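Local coordinates for acetyl-coa acetyltransferase (Zoogloea ramigera, PDB 2WL6), which catalyses, in its native form, the reversible Claisen condensation of two acetyl-CoA molecules to acetoacetyl-CoA, feeding polyhydroxybutyrate synthesis, at residues K185-Q190 with I219-T224; N86-S91 with L377-G382. The protein carries 2 engineered substitutions. One frame throughout, in Å; residues are numbered along the deposited sequence.

Contact 1 (K185-Q190 with I219-T224); sequences KAEAAQ and IRHGAT
Glu187 and Gln190, one helical turn apart, reach from helix 172-191 to the His221 ring and the backbone beside it; both segments belong to the region inserted between strands 111-118 and 250-260, the loop domain of thiolases. Glu187 CG stands anti to the backbone N (chi1 -166°) and the chain runs on extended, carrying the carboxylate to the backbone of His221 and Gly222. CG meets the imidazole at its edge, in the ring plane, 3.9 Å from His221 ND1, while the side chains cross at about a right angle. A weak but straight hydrogen bond runs 3.5 Å from Gly222 N to Glu187 OE1. Gly222 has a positive phi of 69°, which favours glycine. Gln190, also extended, brings OE1 to the edge of the same imidazole, close to its plane and 3.6 Å from His221 CE1. One face of the ring is met from within the loop, where Ile219 O lies 3.8 Å above the plane, offset toward the rim. Deeper in, the contact is apolar: Ile219 CD1 rests 4.1 Å from Ala186 CB and 4.0 Å from Ala186 O, alongside the Glu187-His221 contact. Helix 343-346 backs this buried pair, with Ala345 against Ala186 and Ile346 against Ile219. A weak bond from Arg220 N to Gln183 OE1 adds a further tie to the same long helix. Beyond Gly222, Thr224 occupies the N-cap of helix 225-230, its OG1 accepting from Ser227 N. Back at the interface, the Ile219 CG2 methyl, anti to the backbone N of its own residue, faces the helix backbone and stops 4.1 Å from Glu187 N.

Contact 2 (N86-S91 with L377-G382); sequences NQLCGS and LCIGGG
Ile379, at the end of strand 372-379, fits its branches against the backbone of the 86-91 loop, and this apolar packing dominates a buried contact in the heart of the thiolase fold. Its CG2 lies 3.8 Å from Leu88 CB, and CG1 stands 3.7 Å from Gly90 N. Extended through chi2 (177°), the other branch brings CD1 within 3.7 Å of Gly90 CA, where a side chain on Gly90 would probably crowd it. The amide end of Gln87 crosses Ile379 at about a right angle, NE2 lying 3.4 Å from CD1. An alanine in place of Ile379 would probably open a gap between Gln87, Leu88 and Gly90, leaving the loop less firmly seated on the strand. Other contacts set a carbon against a carbonyl oxygen: Cys89 CB approaches Cys378 O at 3.4 Å, and Leu377 CD2 comes 3.8 Å from Cys89 O. The two thiols, Cys89 SG and Cys378 SG, are 5.4 Å apart, consistent with the pair of reactive cysteines characteristic of thiolases. Hydrogen bonds shape the loop from within. Asn86 OD1 accepts from Leu88 N at 2.7 Å, forming an Asx turn, and Gly90 N bonds to Gln87 O. Weak bonds to Arg94 and Thr280 hold the Gln87 amide. Around the contact, helix 91-104 follows the loop, Val385 of strand 383-390 packs on Leu377 and Ile379, and helix 350-367 covers Leu377, which also touches the engineered His316. Gln87 and Leu88 meet Trp83 and Gln64 of a second subunit, and Asn86 pairs with a strand of that subunit, carrying the sheet across the interface.

Contact 2 closes a long loop of the chain, from 86-91 to 377-382, and contact 1 is nested within it. Their centres lie 27 Å apart and their nearest atoms about 15 Å, without touching, and they share no helix or strand. Both segments of contact 1 belong to the N-terminal thiolase domain, tying helix 172-191 to the loop before helix 225-230 well away from the chain centre. Contact 2 instead joins the N-terminal domain to the C-terminal one near the core, at the subunit interface. One is thus partly buried packing within the N-terminal domain sequence, the other a buried junction between the two domain sequences that probably frames the active site.

Contact 1 (K185-Q190 with I219-T224)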
ATOM      1  N   LYS A 185      11.450 -25.826 -31.624  1.00  8.37           N
ATOM      2  CA  LYS A 185      10.835 -27.112 -31.420  1.00  8.55           C
ATOM      3  C   LYS A 185       9.361 -26.890 -31.076  1.00  9.53           C
ATOM      4  O   LYS A 185       8.455 -27.611 -31.549  1.00 10.00           O
ATOM      5  CB  LYS A 185      11.526 -27.859 -30.275  1.00  8.04           C
ATOM      6  CG  LYS A 185      12.921 -28.379 -30.573  1.00  6.48           C
ATOM      7  CD  LYS A 185      13.289 -29.610 -29.740  1.00  2.64           C
ATOM      8  CE  LYS A 185      13.470 -29.311 -28.268  1.00  2.00           C
ATOM      9  NZ  LYS A 185      13.921 -30.494 -27.506  1.00  2.00           N
ATOM     10  N   ALA A 186       9.143 -25.851 -30.275  1.00  9.98           N
ATOM     11  CA  ALA A 186       7.849 -25.546 -29.707  1.00 10.18           C
ATOM     12  C   ALA A 186       6.951 -24.827 -30.706  1.00 10.42           C
ATOM     13  O   ALA A 186       5.743 -24.983 -30.681  1.00 10.86           O
ATOM     14  CB  ALA A 186       8.028 -24.725 -28.453  1.00 10.05           C
ATOM     15  N   GLU A 187       7.534 -24.042 -31.595  1.00 10.59           N
ATOM     16  CA  GLU A 187       6.718 -23.374 -32.591  1.00 10.43           C
ATOM     17  C   GLU A 187       6.202 -24.404 -33.584  1.00  9.99           C
ATOM     18  O   GLU A 187       5.077 -24.311 -34.056  1.00  9.91           O
ATOM     19  CB  GLU A 187       7.512 -22.287 -33.317  1.00 10.67           C
ATOM     20  CG  GLU A 187       6.634 -21.360 -34.117  1.00 11.35           C
ATOM     21  CD  GLU A 187       7.331 -20.720 -35.321  1.00 13.47           C
ATOM     22  OE1 GLU A 187       8.498 -21.065 -35.660  1.00 13.63           O
ATOM     23  OE2 GLU A 187       6.687 -19.840 -35.930  1.00 14.83           O
ATOM     24  N   ALA A 188       7.025 -25.398 -33.889  1.00  9.68           N
ATOM     25  CA  ALA A 188       6.615 -26.437 -34.824  1.00  9.34           C
ATOM     26  C   ALA A 188       5.482 -27.219 -34.226  1.00  9.43           C
ATOM     27  O   ALA A 188       4.423 -27.324 -34.834  1.00  9.36           O
ATOM     28  CB  ALA A 188       7.747 -27.353 -35.126  1.00  9.28           C
ATOM     29  N   ALA A 189       5.713 -27.758 -33.027  1.00  9.60           N
ATOM     30  CA  ALA A 189       4.746 -28.613 -32.337  1.00  9.75           C
ATOM     31  C   ALA A 189       3.351 -27.998 -32.259  1.00 10.13           C
ATOM     32  O   ALA A 189       2.333 -28.663 -32.504  1.00 10.05           O
ATOM     33  CB  ALA A 189       5.248 -28.963 -30.952  1.00  9.83           C
ATOM     34  N   GLN A 190       3.299 -26.722 -31.910  1.00 10.30           N
ATOM     35  CA  GLN A 190       2.033 -26.018 -31.859  1.00 10.64           C
ATOM     36  C   GLN A 190       1.370 -26.043 -33.223  1.00 10.82           C
ATOM     37  O   GLN A 190       0.261 -26.559 -33.364  1.00 10.99           O
ATOM     38  CB  GLN A 190       2.278 -24.580 -31.417  1.00 10.90           C
ATOM     39  CG  GLN A 190       1.110 -23.632 -31.548  1.00 11.41           C
ATOM     40  CD  GLN A 190       1.551 -22.228 -31.212  1.00 13.83           C
ATOM     41  OE1 GLN A 190       2.354 -21.609 -31.948  1.00 14.91           O
ATOM     42  NE2 GLN A 190       1.053 -21.712 -30.089  1.00 13.31           N
ATOM     43  N   ILE A 219       4.875 -18.663 -26.470  1.00 12.50           N
ATOM     44  CA  ILE A 219       5.736 -19.141 -27.547  1.00 13.18           C
ATOM     45  C   ILE A 219       5.961 -18.114 -28.646  1.00 14.52           C
ATOM     46  O   ILE A 219       5.033 -17.451 -29.084  1.00 14.66           O
ATOM     47  CB  ILE A 219       5.164 -20.387 -28.178  1.00 12.56           C
ATOM     48  CG1 ILE A 219       4.786 -21.376 -27.102  1.00 11.78           C
ATOM     49  CG2 ILE A 219       6.180 -21.017 -29.106  1.00 12.93           C
ATOM     50  CD1 ILE A 219       4.480 -22.745 -27.651  1.00 11.67           C
ATOM     51  N   ARG A 220       7.200 -17.979 -29.092  1.00 16.37           N
ATOM     52  CA  ARG A 220       7.529 -16.970 -30.086  1.00 18.85           C
ATOM     53  C   ARG A 220       7.813 -17.550 -31.478  1.00 20.08           C
ATOM     54  O   ARG A 220       8.692 -18.399 -31.648  1.00 20.50           O
ATOM     55  CB  ARG A 220       8.712 -16.127 -29.616  1.00 18.87           C
ATOM     56  CG  ARG A 220       8.326 -14.737 -29.137  1.00 20.88           C
ATOM     57  CD  ARG A 220       9.533 -13.786 -29.199  1.00 23.87           C
ATOM     58  NE  ARG A 220      10.762 -14.424 -28.708  1.00 25.23           N
ATOM     59  CZ  ARG A 220      11.162 -14.432 -27.436  1.00 25.92           C
ATOM     60  NH1 ARG A 220      10.447 -13.823 -26.490  1.00 25.38           N
ATOM     61  NH2 ARG A 220      12.297 -15.040 -27.110  1.00 25.82           N
ATOM     62  N   HIS A 221       7.073 -17.069 -32.471  1.00 21.59           N
ATOM     63  CA  HIS A 221       7.214 -17.531 -33.855  1.00 23.22           C
ATOM     64  C   HIS A 221       8.430 -16.887 -34.556  1.00 23.92           C
ATOM     65  O   HIS A 221       8.648 -15.683 -34.467  1.00 24.25           O
ATOM     66  CB  HIS A 221       5.925 -17.228 -34.620  1.00 23.46           C
ATOM     67  CG  HIS A 221       4.709 -17.237 -33.749  1.00 24.73           C
ATOM     68  ND1 HIS A 221       4.277 -18.374 -33.102  1.00 26.10           N
ATOM     69  CD2 HIS A 221       3.860 -16.245 -33.382  1.00 26.04           C
ATOM     70  CE1 HIS A 221       3.195 -18.090 -32.393  1.00 26.92           C
ATOM     71  NE2 HIS A 221       2.923 -16.804 -32.544  1.00 26.73           N
ATOM     72  N   GLY A 222       9.227 -17.685 -35.247  1.00 24.84           N
ATOM     73  CA  GLY A 222      10.396 -17.151 -35.944  1.00 26.51           C
ATOM     74  C   GLY A 222      11.489 -16.666 -35.005  1.00 27.60           C
ATOM     75  O   GLY A 222      11.932 -15.519 -35.082  1.00 27.66           O
ATOM     76  N   ALA A 223      11.923 -17.550 -34.109  1.00 28.72           N
ATOM     77  CA  ALA A 223      12.913 -17.203 -33.091  1.00 29.42           C
ATOM     78  C   ALA A 223      14.319 -17.119 -33.682  1.00 29.84           C
ATOM     79  O   ALA A 223      14.865 -18.122 -34.174  1.00 29.68           O
ATOM     80  CB  ALA A 223      12.866 -18.222 -31.926  1.00 29.45           C
ATOM     81  N   THR A 224      14.909 -15.925 -33.638  1.00 30.41           N
ATOM     82  CA  THR A 224      16.269 -15.766 -34.155  1.00 31.08           C
ATOM     83  C   THR A 224      17.321 -16.022 -33.073  1.00 31.56           C
ATOM     84  O   THR A 224      17.163 -15.605 -31.917  1.00 31.12           O
ATOM     85  CB  THR A 224      16.518 -14.391 -34.850  1.00 30.86           C
ATOM     86  OG1 THR A 224      16.975 -13.424 -33.901  1.00 31.68           O
ATOM     87  CG2 THR A 224      15.259 -13.860 -35.514  1.00 30.76           C
TER

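Contact 2 (N86-S91 with L377-G382)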
ATOM      1  N   ASN A  86       3.149 -27.000  -1.534  1.00  3.40           N
ATOM      2  CA  ASN A  86       4.231 -26.197  -2.060  1.00  3.78           C
ATOM      3  C   ASN A  86       5.599 -26.818  -1.876  1.00  4.15           C
ATOM      4  O   ASN A  86       6.215 -26.687  -0.821  1.00  4.67           O
ATOM      5  CB  ASN A  86       4.215 -24.811  -1.416  1.00  4.09           C
ATOM      6  CG  ASN A  86       5.392 -23.945  -1.843  1.00  5.03           C
ATOM      7  OD1 ASN A  86       6.221 -24.357  -2.651  1.00  7.65           O
ATOM      8  ND2 ASN A  86       5.465 -22.731  -1.304  1.00  6.96           N
ATOM      9  N   GLN A  87       6.073 -27.505  -2.905  1.00  4.22           N
ATOM     10  CA  GLN A  87       7.466 -27.903  -2.973  1.00  4.27           C
ATOM     11  C   GLN A  87       8.049 -27.187  -4.180  1.00  5.10           C
ATOM     12  O   GLN A  87       8.766 -27.797  -4.990  1.00  5.69           O
ATOM     13  CB  GLN A  87       7.607 -29.412  -3.172  1.00  4.07           C
ATOM     14  CG  GLN A  87       8.988 -29.928  -2.824  1.00  3.67           C
ATOM     15  CD  GLN A  87       9.229 -31.349  -3.261  1.00  3.73           C
ATOM     16  OE1 GLN A  87       8.307 -32.067  -3.643  1.00  3.37           O
ATOM     17  NE2 GLN A  87      10.483 -31.761  -3.216  1.00  4.13           N
ATOM     18  N   LEU A  88       7.690 -25.907  -4.333  1.00  5.32           N
ATOM     19  CA  LEU A  88       8.124 -25.092  -5.475  1.00  5.11           C
ATOM     20  C   LEU A  88       7.798 -25.712  -6.863  1.00  5.58           C
ATOM     21  O   LEU A  88       6.729 -26.309  -7.038  1.00  5.26           O
ATOM     22  CB  LEU A  88       9.601 -24.774  -5.326  1.00  4.87           C
ATOM     23  CG  LEU A  88       9.843 -23.950  -4.074  1.00  4.60           C
ATOM     24  CD1 LEU A  88      11.295 -23.595  -3.977  1.00  5.34           C
ATOM     25  CD2 LEU A  88       9.021 -22.672  -4.136  1.00  5.64           C
ATOM     26  N   CYS A  89       8.709 -25.563  -7.833  1.00  5.68           N
ATOM     27  CA  CYS A  89       8.545 -26.115  -9.183  1.00  5.72           C
ATOM     28  C   CYS A  89       8.103 -27.557  -9.179  1.00  5.31           C
ATOM     29  O   CYS A  89       7.492 -28.000 -10.149  1.00  5.60           O
ATOM     30  CB  CYS A  89       9.859 -26.115  -9.932  1.00  5.97           C
ATOM     31  SG  CYS A  89      10.373 -24.570 -10.579  1.00 10.03           S
ATOM     32  N   GLY A  90       8.436 -28.305  -8.124  1.00  4.43           N
ATOM     33  CA  GLY A  90       8.074 -29.717  -8.074  1.00  3.47           C
ATOM     34  C   GLY A  90       6.581 -29.906  -7.844  1.00  2.92           C
ATOM     35  O   GLY A  90       6.004 -30.940  -8.201  1.00  2.89           O
ATOM     36  N   SER A  91       5.952 -28.881  -7.271  1.00  2.13           N
ATOM     37  CA  SER A  91       4.586 -28.983  -6.734  1.00  2.00           C
ATOM     38  C   SER A  91       3.634 -29.783  -7.594  1.00  2.00           C
ATOM     39  O   SER A  91       2.996 -30.708  -7.121  1.00  2.00           O
ATOM     40  CB  SER A  91       3.964 -27.598  -6.518  1.00  2.00           C
ATOM     41  OG  SER A  91       4.750 -26.761  -5.691  1.00  2.00           O
ATOM     42  N   LEU A 377      11.731 -32.389 -13.005  1.00 11.69           N
ATOM     43  CA  LEU A 377      11.920 -30.919 -12.866  1.00 12.63           C
ATOM     44  C   LEU A 377      12.825 -30.540 -11.702  1.00 13.61           C
ATOM     45  O   LEU A 377      12.703 -31.131 -10.635  1.00 14.14           O
ATOM     46  CB  LEU A 377      10.588 -30.189 -12.616  1.00 11.96           C
ATOM     47  CG  LEU A 377       9.321 -30.552 -13.361  1.00 10.38           C
ATOM     48  CD1 LEU A 377       8.543 -31.511 -12.521  1.00 10.78           C
ATOM     49  CD2 LEU A 377       8.510 -29.323 -13.608  1.00  9.26           C
ATOM     50  N   CYS A 378      13.667 -29.514 -11.885  1.00 14.58           N
ATOM     51  CA  CYS A 378      14.542 -28.995 -10.814  1.00 15.41           C
ATOM     52  C   CYS A 378      13.794 -28.068  -9.845  1.00 15.66           C
ATOM     53  O   CYS A 378      13.001 -27.228 -10.272  1.00 16.01           O
ATOM     54  CB  CYS A 378      15.700 -28.211 -11.414  1.00 15.37           C
ATOM     55  SG  CYS A 378      15.250 -26.538 -11.983  1.00 18.02           S
ATOM     56  N   ILE A 379      14.082 -28.183  -8.549  1.00 15.88           N
ATOM     57  CA  ILE A 379      13.344 -27.445  -7.513  1.00 15.78           C
ATOM     58  C   ILE A 379      14.215 -26.428  -6.763  1.00 16.21           C
ATOM     59  O   ILE A 379      15.294 -26.772  -6.272  1.00 16.60           O
ATOM     60  CB  ILE A 379      12.748 -28.419  -6.496  1.00 15.46           C
ATOM     61  CG1 ILE A 379      11.835 -29.430  -7.215  1.00 15.21           C
ATOM     62  CG2 ILE A 379      12.071 -27.646  -5.351  1.00 15.08           C
ATOM     63  CD1 ILE A 379      11.234 -30.509  -6.313  1.00 13.97           C
ATOM     64  N   GLY A 380      13.757 -25.181  -6.678  1.00 16.32           N
ATOM     65  CA  GLY A 380      14.500 -24.141  -5.954  1.00 16.63           C
ATOM     66  C   GLY A 380      14.620 -24.428  -4.457  1.00 16.96           C
ATOM     67  O   GLY A 380      13.733 -25.037  -3.859  1.00 17.32           O
ATOM     68  N   GLY A 381      15.708 -23.985  -3.834  1.00 16.83           N
ATOM     69  CA  GLY A 381      15.994 -24.417  -2.466  1.00 16.19           C
ATOM     70  C   GLY A 381      16.951 -25.607  -2.457  1.00 15.82           C
ATOM     71  O   GLY A 381      17.634 -25.848  -1.447  1.00 15.95           O
ATOM     72  N   GLY A 382      16.999 -26.345  -3.579  1.00 14.91           N
ATOM     73  CA  GLY A 382      17.926 -27.487  -3.762  1.00 13.50           C
ATOM     74  C   GLY A 382      17.278 -28.874  -3.715  1.00 12.42           C
ATOM     75  O   GLY A 382      17.594 -29.702  -2.856  1.00 11.94           O
TER